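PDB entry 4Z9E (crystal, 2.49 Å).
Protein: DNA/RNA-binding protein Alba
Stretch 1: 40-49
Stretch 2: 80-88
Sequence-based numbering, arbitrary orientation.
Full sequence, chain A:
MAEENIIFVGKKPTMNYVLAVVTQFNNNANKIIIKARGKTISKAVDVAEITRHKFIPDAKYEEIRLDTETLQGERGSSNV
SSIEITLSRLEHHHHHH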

ATOM      1  N   THR A  40      -0.150   9.214  -2.776  1.00 49.56           N
ATOM      2  CA  THR A  40      -0.377   8.488  -4.020  1.00 51.87           C
ATOM      3  C   THR A  40      -0.157   6.978  -3.947  1.00 50.64           C
ATOM      4  O   THR A  40      -0.433   6.259  -4.911  1.00 51.79           O
ATOM      5  CB  THR A  40       0.386   9.130  -5.202  1.00 54.60           C
ATOM      6  OG1 THR A  40       1.705   9.444  -4.792  1.00 58.67           O
ATOM      7  CG2 THR A  40      -0.282  10.438  -5.591  1.00 64.48           C
ATOM      8  N   ILE A  41       0.321   6.487  -2.806  1.00 50.96           N
ATOM      9  CA  ILE A  41       0.321   5.043  -2.543  1.00 45.40           C
ATOM     10  C   ILE A  41      -1.065   4.408  -2.803  1.00 49.14           C
ATOM     11  O   ILE A  41      -1.152   3.294  -3.339  1.00 52.50           O
ATOM     12  CB  ILE A  41       0.838   4.748  -1.121  1.00 44.59           C
ATOM     13  CG1 ILE A  41       2.339   5.069  -1.052  1.00 46.56           C
ATOM     14  CG2 ILE A  41       0.565   3.311  -0.694  1.00 40.20           C
ATOM     15  CD1 ILE A  41       2.919   4.997   0.343  1.00 43.95           C
ATOM     16  N   SER A  42      -2.139   5.123  -2.467  1.00 44.79           N
ATOM     17  CA  SER A  42      -3.485   4.688  -2.817  1.00 47.77           C
ATOM     18  C   SER A  42      -3.659   4.515  -4.318  1.00 48.56           C
ATOM     19  O   SER A  42      -4.228   3.530  -4.796  1.00 49.56           O
ATOM     20  CB  SER A  42      -4.493   5.716  -2.314  1.00 43.60           C
ATOM     21  OG  SER A  42      -4.754   5.483  -0.956  1.00 51.09           O
ATOM     22  N   LYS A  43      -3.212   5.513  -5.058  1.00 46.74           N
ATOM     23  CA  LYS A  43      -3.363   5.493  -6.493  1.00 49.93           C
ATOM     24  C   LYS A  43      -2.507   4.391  -7.145  1.00 49.62           C
ATOM     25  O   LYS A  43      -2.940   3.763  -8.104  1.00 49.78           O
ATOM     26  CB  LYS A  43      -3.039   6.873  -7.056  1.00 50.68           C
ATOM     27  CG  LYS A  43      -3.273   7.011  -8.548  1.00 54.56           C
ATOM     28  CD  LYS A  43      -2.684   8.296  -9.108  1.00 56.64           C
ATOM     29  CE  LYS A  43      -3.648   9.448  -9.013  1.00 54.52           C
ATOM     30  NZ  LYS A  43      -3.114  10.565  -9.837  1.00 58.06           N
ATOM     31  N   ALA A  44      -1.302   4.149  -6.639  1.00 46.47           N
ATOM     32  CA  ALA A  44      -0.481   3.068  -7.176  1.00 43.20           C
ATOM     33  C   ALA A  44      -1.194   1.722  -7.043  1.00 41.00           C
ATOM     34  O   ALA A  44      -1.137   0.898  -7.949  1.00 42.62           O
ATOM     35  CB  ALA A  44       0.888   3.023  -6.506  1.00 37.00           C
ATOM     36  N   VAL A  45      -1.824   1.483  -5.901  1.00 43.04           N
ATOM     37  CA  VAL A  45      -2.608   0.255  -5.688  1.00 42.26           C
ATOM     38  C   VAL A  45      -3.753   0.166  -6.688  1.00 40.19           C
ATOM     39  O   VAL A  45      -3.908  -0.865  -7.336  1.00 44.78           O
ATOM     40  CB  VAL A  45      -3.139   0.118  -4.239  1.00 44.79           C
ATOM     41  CG1 VAL A  45      -3.981  -1.148  -4.090  1.00 43.48           C
ATOM     42  CG2 VAL A  45      -1.974   0.041  -3.252  1.00 43.25           C
ATOM     43  N   ASP A  46      -4.526   1.243  -6.836  1.00 38.86           N
ATOM     44  CA  ASP A  46      -5.523   1.347  -7.916  1.00 44.54           C
ATOM     45  C   ASP A  46      -4.977   0.969  -9.304  1.00 47.10           C
ATOM     46  O   ASP A  46      -5.599   0.155 -10.020  1.00 50.33           O
ATOM     47  CB  ASP A  46      -6.141   2.759  -8.005  1.00 47.05           C
ATOM     48  CG  ASP A  46      -6.949   3.163  -6.762  1.00 61.41           C
ATOM     49  OD1 ASP A  46      -7.329   2.308  -5.909  1.00 60.11           O
ATOM     50  OD2 ASP A  46      -7.217   4.386  -6.646  1.00 64.46           O
ATOM     51  N   VAL A  47      -3.843   1.570  -9.696  1.00 45.09           N
ATOM     52  CA  VAL A  47      -3.256   1.314 -11.004  1.00 43.24           C
ATOM     53  C   VAL A  47      -3.052  -0.167 -11.197  1.00 43.62           C
ATOM     54  O   VAL A  47      -3.454  -0.713 -12.210  1.00 50.69           O
ATOM     55  CB  VAL A  47      -1.920   2.057 -11.218  1.00 40.52           C
ATOM     56  CG1 VAL A  47      -1.140   1.470 -12.388  1.00 33.67           C
ATOM     57  CG2 VAL A  47      -2.174   3.539 -11.423  1.00 38.91           C
ATOM     58  N   ALA A  48      -2.451  -0.819 -10.215  1.00 45.36           N
ATOM     59  CA  ALA A  48      -2.196  -2.258 -10.313  1.00 49.09           C
ATOM     60  C   ALA A  48      -3.460  -3.085 -10.273  1.00 50.27           C
ATOM     61  O   ALA A  48      -3.508  -4.154 -10.860  1.00 54.05           O
ATOM     62  CB  ALA A  48      -1.242  -2.736  -9.216  1.00 46.00           C
ATOM     63  N   GLU A  49      -4.468  -2.628  -9.551  1.00 47.51           N
ATOM     64  CA  GLU A  49      -5.674  -3.433  -9.433  1.00 52.59           C
ATOM     65  C   GLU A  49      -6.557  -3.323 -10.674  1.00 53.31           C
ATOM     66  O   GLU A  49      -7.132  -4.307 -11.125  1.00 52.66           O
ATOM     67  CB  GLU A  49      -6.436  -3.089  -8.164  1.00 52.12           C
ATOM     68  CG  GLU A  49      -5.811  -3.733  -6.945  1.00 52.96           C
ATOM     69  CD  GLU A  49      -6.222  -5.190  -6.818  1.00 57.81           C
ATOM     70  OE1 GLU A  49      -7.433  -5.442  -6.746  1.00 59.76           O
ATOM     71  OE2 GLU A  49      -5.361  -6.097  -6.801  1.00 61.96           O
ATOM     72  N   VAL A  80       8.606  10.044   4.447  1.00 59.15           N
ATOM     73  CA  VAL A  80       7.477   9.639   3.641  1.00 52.55           C
ATOM     74  C   VAL A  80       7.498   8.161   3.362  1.00 51.39           C
ATOM     75  O   VAL A  80       8.576   7.596   3.139  1.00 49.47           O
ATOM     76  CB  VAL A  80       7.433  10.500   2.347  1.00 54.77           C
ATOM     77  CG1 VAL A  80       8.611  10.212   1.399  1.00 47.07           C
ATOM     78  CG2 VAL A  80       6.073  10.453   1.694  1.00 48.90           C
ATOM     79  N   SER A  81       6.311   7.539   3.420  1.00 50.25           N
ATOM     80  CA  SER A  81       6.122   6.126   3.064  1.00 46.92           C
ATOM     81  C   SER A  81       6.206   5.913   1.537  1.00 48.80           C
ATOM     82  O   SER A  81       5.852   6.784   0.733  1.00 44.17           O
ATOM     83  CB  SER A  81       4.761   5.639   3.555  1.00 51.10           C
ATOM     84  OG  SER A  81       4.726   5.422   4.959  1.00 56.97           O
ATOM     85  N   SER A  82       6.664   4.737   1.136  1.00 48.73           N
ATOM     86  CA  SER A  82       6.760   4.427  -0.268  1.00 48.85           C
ATOM     87  C   SER A  82       6.369   2.968  -0.543  1.00 49.56           C
ATOM     88  O   SER A  82       6.501   2.090   0.333  1.00 47.47           O
ATOM     89  CB  SER A  82       8.168   4.741  -0.784  1.00 49.50           C
ATOM     90  OG  SER A  82       8.952   3.573  -0.812  1.00 53.62           O
ATOM     91  N   ILE A  83       5.877   2.714  -1.752  1.00 45.78           N
ATOM     92  CA  ILE A  83       5.527   1.360  -2.161  1.00 45.79           C
ATOM     93  C   ILE A  83       6.165   1.112  -3.510  1.00 47.22           C
ATOM     94  O   ILE A  83       6.307   2.026  -4.321  1.00 45.32           O
ATOM     95  CB  ILE A  83       4.005   1.102  -2.178  1.00 40.10           C
ATOM     96  CG1 ILE A  83       3.698  -0.375  -2.420  1.00 44.81           C
ATOM     97  CG2 ILE A  83       3.338   1.927  -3.252  1.00 44.55           C
ATOM     98  CD1 ILE A  83       2.238  -0.757  -2.228  1.00 41.81           C
ATOM     99  N   GLU A  84       6.586  -0.130  -3.703  1.00 49.45           N
ATOM    100  CA  GLU A  84       7.094  -0.610  -4.961  1.00 52.75           C
ATOM    101  C   GLU A  84       6.329  -1.899  -5.202  1.00 52.09           C
ATOM    102  O   GLU A  84       6.389  -2.820  -4.373  1.00 52.06           O
ATOM    103  CB  GLU A  84       8.593  -0.857  -4.844  1.00 59.91           C
ATOM    104  CG  GLU A  84       9.271  -1.486  -6.045  1.00 73.05           C
ATOM    105  CD  GLU A  84      10.735  -1.852  -5.769  1.00 89.52           C
ATOM    106  OE1 GLU A  84      11.470  -1.023  -5.167  1.00 97.08           O
ATOM    107  OE2 GLU A  84      11.159  -2.972  -6.151  1.00 90.76           O
ATOM    108  N   ILE A  85       5.568  -1.934  -6.302  1.00 53.24           N
ATOM    109  CA  ILE A  85       4.782  -3.115  -6.716  1.00 53.33           C
ATOM    110  C   ILE A  85       5.339  -3.694  -8.021  1.00 56.59           C
ATOM    111  O   ILE A  85       5.408  -2.999  -9.052  1.00 58.92           O
ATOM    112  CB  ILE A  85       3.280  -2.785  -6.919  1.00 51.88           C
ATOM    113  CG1 ILE A  85       2.690  -2.078  -5.705  1.00 51.42           C
ATOM    114  CG2 ILE A  85       2.469  -4.039  -7.192  1.00 48.87           C
ATOM    115  CD1 ILE A  85       1.406  -1.329  -6.012  1.00 45.82           C
ATOM    116  N   THR A  86       5.731  -4.964  -7.970  1.00 56.51           N
ATOM    117  CA  THR A  86       6.256  -5.674  -9.135  1.00 57.57           C
ATOM    118  C   THR A  86       5.190  -6.572  -9.744  1.00 50.16           C
ATOM    119  O   THR A  86       4.682  -7.452  -9.070  1.00 57.12           O
ATOM    120  CB  THR A  86       7.476  -6.554  -8.758  1.00 54.71           C
ATOM    121  OG1 THR A  86       8.468  -5.729  -8.160  1.00 57.41           O
ATOM    122  CG2 THR A  86       8.080  -7.237  -9.978  1.00 51.69           C
ATOM    123  N   LEU A  87       4.896  -6.374 -11.024  1.00 52.67           N
ATOM    124  CA  LEU A  87       3.992  -7.262 -11.745  1.00 56.08           C
ATOM    125  C   LEU A  87       4.703  -8.120 -12.790  1.00 60.39           C
ATOM    126  O   LEU A  87       5.736  -7.706 -13.360  1.00 59.12           O
ATOM    127  CB  LEU A  87       2.919  -6.427 -12.432  1.00 56.79           C
ATOM    128  CG  LEU A  87       2.046  -5.513 -11.565  1.00 58.26           C
ATOM    129  CD1 LEU A  87       1.090  -4.705 -12.439  1.00 57.44           C
ATOM    130  CD2 LEU A  87       1.264  -6.340 -10.553  1.00 56.35           C
ATOM    131  N   SER A  88       4.147  -9.300 -13.056  1.00 59.54           N
ATOM    132  CA  SER A  88       4.591 -10.109 -14.201  1.00 66.04           C
ATOM    133  C   SER A  88       3.491 -10.987 -14.820  1.00 68.06           C
ATOM    134  O   SER A  88       2.351 -10.964 -14.357  1.00 60.58           O
ATOM    135  CB  SER A  88       5.767 -10.986 -13.800  1.00 68.96           C
ATOM    136  OG  SER A  88       5.328 -12.009 -12.926  1.00 75.03           O
TER

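The helix in stretch 1 packs against the strand of residues 80-88 in the DNA/RNA-binding protein Alba. The two run nearly parallel, with 12° between their N-to-C directions and a closest axis approach of 9.0 Å. No hydrogen bond joins them. The contact is made by apolar side chains packing on each other and on the backbone, and it buries 340 Å² counted over both sides.

Ile41 covers the most surface, 79 Å². Its CA-to-CB bond points toward the strand, and chi1 in m with chi2 in t carries the side chain out to the strand backbone. Ile41 CD1 lies 3.5 Å from Ser81 O and 3.8 Å from Ser81 CB. This is van der Waals packing against the backbone and CB of Ser81. Further back along the side chain, Ile41 CG1 is 4.0 Å from Ile83 CG2. The backbones are close here, with Ile41 CA 6.4 Å from Ile83 CA. Ser81 is small at this point, and its hydroxyl is hydrogen-bonded elsewhere in the structure.

Ile83 comes next, with 58 Å² covered. It also points toward the other stretch, with chi1 and chi2 both in t. Its two branches reach different neighbours. Ile83 CG2 meets Ile41 CG1 and lies 4.2 Å from Ala44 CB. Ile83 CD1 lies 4.4 Å from Val45 CG2. The branched side chain thus touches three helix residues. Val45 points sideways and touches Ile83 through one methyl.

Ala48 and Ile85 form the next part of the contact, with 49 and 48 Å² covered. Ile85 points toward the helix, chi1 in m and chi2 in t, and its CD1 sits against the helix backbone, 3.9 Å from Ala44 O. Ile85 CD1 is also 4.4 Å from Ala44 CB and 4.4 Å from Ala48 CB. Ala44 O also accepts the helical hydrogen bond from Ala48 N, at 3.1 Å. The short side chains of the two alanines leave the helix backbone open to this approach. Ala48 CB further touches Leu87, at 4.4 Å from its CD1.

The pattern follows the two secondary structures. On the helix, Ile41, Ala44 and Ala48 are spaced three and four residues apart, so they share one face. On the strand, Ile83, Ile85 and Leu87 alternate with residues that make no such contact. Glu84 points away and is partly exposed, which suits a charged side chain. Ser42 likewise points away from the strand, and its OG is hydrogen-bonded elsewhere in the structure. The apolar groups are therefore gathered between helix and strand, where all six of these residues are buried.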